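Local coordinates for protein dimethylsulfoniopropionate lyase (Roseovarius nubinhibens, PDB 4B29) that probably cleaves dimethylsulfoniopropionate, releasing dimethyl sulfide, with a zinc ion bound in a cupin fold, at residues 84-89 and 197-202. Numbering follows the deposited sequence.
Sequences PLRDAL and PILTLV. With EDO (1,2-ethanediol), chain F.
Leu199 reaches from the strand to the helix and lays its CD2 methyl between two residues that lie three positions, nearly one turn, apart on the helix, 3.6 Å from CD1 of Leu89 and 4.0 Å from CG of Arg86. With CG of Leu199 anti to the backbone N (chi1 176°), the isobutyl group extends off the sheet, slanting across Leu89 but standing nearly square to the Arg86 chain. Arginine suits this border because its methylenes can pack against leucine while the guanidinium swings off to polar partners: the chain bends at chi3 (65°), and NE and NH2 both donate to OD1 of Asp87 in a side-on salt bridge, at 3.0 and 3.1 Å, in the guanidinium plane. NH1 is bonded to the carbonyl of Gly76. CD2 of Leu85 meets CD1 of Leu201 more loosely, at 4.2 Å, the two side chains crossing at about a right angle. Leucines fit these buried places because their branched ends fill the interface without polar atoms to satisfy; Leu31 of helix 24-41 packs on both Leu85 and Leu89. Thr200, alternating to the other side of the strand, hydrogen-bonds through OG1 to O1 of an ethanediol probably left from crystallisation, 2.7 Å away. Helix segment 84-89 thus lies across strand segment 198-202 at 99°, packing by leucines on the outer face of the cupin beta-barrel.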
loop_
_atom_site.group_PDB
_atom_site.type_symbol
_atom_site.label_atom_id
_atom_site.label_comp_id
_atom_site.label_asym_id
_atom_site.label_seq_id
_atom_site.Cartn_x
_atom_site.Cartn_y
_atom_site.Cartn_z
ATOM N N PRO A 84 4.272 -0.601 -15.253
ATOM C CA PRO A 84 2.820 -0.745 -15.579
ATOM C C PRO A 84 1.947 -0.558 -14.335
ATOM O O PRO A 84 0.927 0.165 -14.388
ATOM C CB PRO A 84 2.721 -2.163 -16.172
ATOM C CG PRO A 84 4.101 -2.326 -16.854
ATOM C CD PRO A 84 5.053 -1.704 -15.818
ATOM N N LEU A 85 2.374 -1.158 -13.215
ATOM C CA LEU A 85 1.598 -1.019 -11.952
ATOM C C LEU A 85 1.651 0.389 -11.431
ATOM O O LEU A 85 0.651 0.933 -11.009
ATOM C CB LEU A 85 2.124 -2.013 -10.907
ATOM C CG LEU A 85 1.367 -1.959 -9.571
ATOM C CD1 LEU A 85 -0.162 -2.117 -9.653
ATOM C CD2 LEU A 85 1.973 -3.056 -8.641
ATOM N N ARG A 86 2.840 1.031 -11.457
ATOM C CA ARG A 86 2.909 2.395 -10.984
ATOM C C ARG A 86 1.941 3.285 -11.807
ATOM O O ARG A 86 1.229 4.116 -11.254
ATOM C CB ARG A 86 4.338 2.990 -11.150
ATOM C CG ARG A 86 4.412 4.396 -10.595
ATOM C CD ARG A 86 5.720 5.093 -11.105
ATOM N NE ARG A 86 5.663 5.251 -12.552
ATOM C CZ ARG A 86 6.656 5.803 -13.265
ATOM N NH1 ARG A 86 7.756 6.196 -12.642
ATOM N NH2 ARG A 86 6.566 5.940 -14.593
ATOM N N ASP A 87 2.013 3.150 -13.131
ATOM C CA ASP A 87 1.180 4.032 -13.997
ATOM C C ASP A 87 -0.301 3.730 -13.806
ATOM O O ASP A 87 -1.146 4.664 -13.830
ATOM C CB ASP A 87 1.608 3.892 -15.465
ATOM C CG ASP A 87 3.021 4.455 -15.715
ATOM O OD1 ASP A 87 3.636 5.049 -14.776
ATOM O OD2 ASP A 87 3.489 4.298 -16.873
ATOM N N ALA A 88 -0.619 2.453 -13.579
ATOM C CA ALA A 88 -2.029 2.095 -13.290
ATOM C C ALA A 88 -2.509 2.721 -11.987
ATOM O O ALA A 88 -3.675 3.124 -11.874
ATOM C CB ALA A 88 -2.202 0.587 -13.272
ATOM N N LEU A 89 -1.619 2.815 -10.978
ATOM C CA LEU A 89 -1.970 3.396 -9.716
ATOM C C LEU A 89 -2.182 4.893 -9.871
ATOM O O LEU A 89 -3.103 5.453 -9.296
ATOM C CB LEU A 89 -0.879 3.109 -8.660
ATOM C CG LEU A 89 -0.980 1.649 -8.182
ATOM C CD1 LEU A 89 0.349 1.213 -7.452
ATOM C CD2 LEU A 89 -2.158 1.536 -7.172
ATOM N N PRO A 197 9.980 9.735 -2.884
ATOM C CA PRO A 197 8.707 9.229 -2.306
ATOM C C PRO A 197 8.751 7.687 -2.317
ATOM O O PRO A 197 9.717 7.064 -2.781
ATOM C CB PRO A 197 7.685 9.712 -3.318
ATOM C CG PRO A 197 8.395 9.564 -4.667
ATOM C CD PRO A 197 9.872 9.947 -4.340
ATOM N N ILE A 198 7.662 7.060 -1.854
ATOM C CA ILE A 198 7.509 5.618 -2.073
ATOM C C ILE A 198 6.028 5.302 -2.273
ATOM O O ILE A 198 5.170 5.910 -1.644
ATOM C CB ILE A 198 8.084 4.750 -0.900
ATOM C CG1 ILE A 198 8.159 3.273 -1.339
ATOM C CG2 ILE A 198 7.327 4.979 0.462
ATOM C CD1 ILE A 198 8.900 2.404 -0.330
ATOM N N LEU A 199 5.786 4.381 -3.190
ATOM C CA LEU A 199 4.418 3.889 -3.479
ATOM C C LEU A 199 4.491 2.377 -3.263
ATOM O O LEU A 199 5.375 1.705 -3.825
ATOM C CB LEU A 199 4.084 4.224 -4.925
ATOM C CG LEU A 199 2.739 3.720 -5.513
ATOM C CD1 LEU A 199 1.572 4.355 -4.759
ATOM C CD2 LEU A 199 2.659 3.992 -7.050
ATOM N N THR A 200 3.566 1.840 -2.440
ATOM C CA THR A 200 3.661 0.419 -2.026
ATOM C C THR A 200 2.365 -0.306 -2.345
ATOM O O THR A 200 1.299 0.337 -2.466
ATOM C CB THR A 200 3.870 0.289 -0.506
ATOM O OG1 THR A 200 2.802 0.967 0.171
ATOM C CG2 THR A 200 5.250 0.987 -0.095
ATOM N N LEU A 201 2.471 -1.625 -2.464
ATOM C CA LEU A 201 1.273 -2.465 -2.621
ATOM C C LEU A 201 1.497 -3.631 -1.644
ATOM O O LEU A 201 2.568 -4.277 -1.655
ATOM C CB LEU A 201 1.104 -2.913 -4.089
ATOM C CG LEU A 201 -0.225 -3.691 -4.249
ATOM C CD1 LEU A 201 -0.891 -3.384 -5.616
ATOM C CD2 LEU A 201 0.087 -5.181 -4.124
ATOM N N VAL A 202 0.510 -3.879 -0.781
ATOM C CA VAL A 202 0.771 -4.690 0.428
ATOM C C VAL A 202 -0.316 -5.758 0.551
ATOM O O VAL A 202 -1.484 -5.469 0.311
ATOM C CB VAL A 202 0.698 -3.764 1.646
ATOM C CG1 VAL A 202 0.852 -4.532 2.974
ATOM C CG2 VAL A 202 1.787 -2.660 1.510
HETATM C C1 EDO F . 0.263 -0.090 2.716
HETATM O O1 EDO F . 1.529 0.558 2.568
HETATM C C2 EDO F . -0.641 0.894 3.407
HETATM O O2 EDO F . -1.792 0.135 3.717
#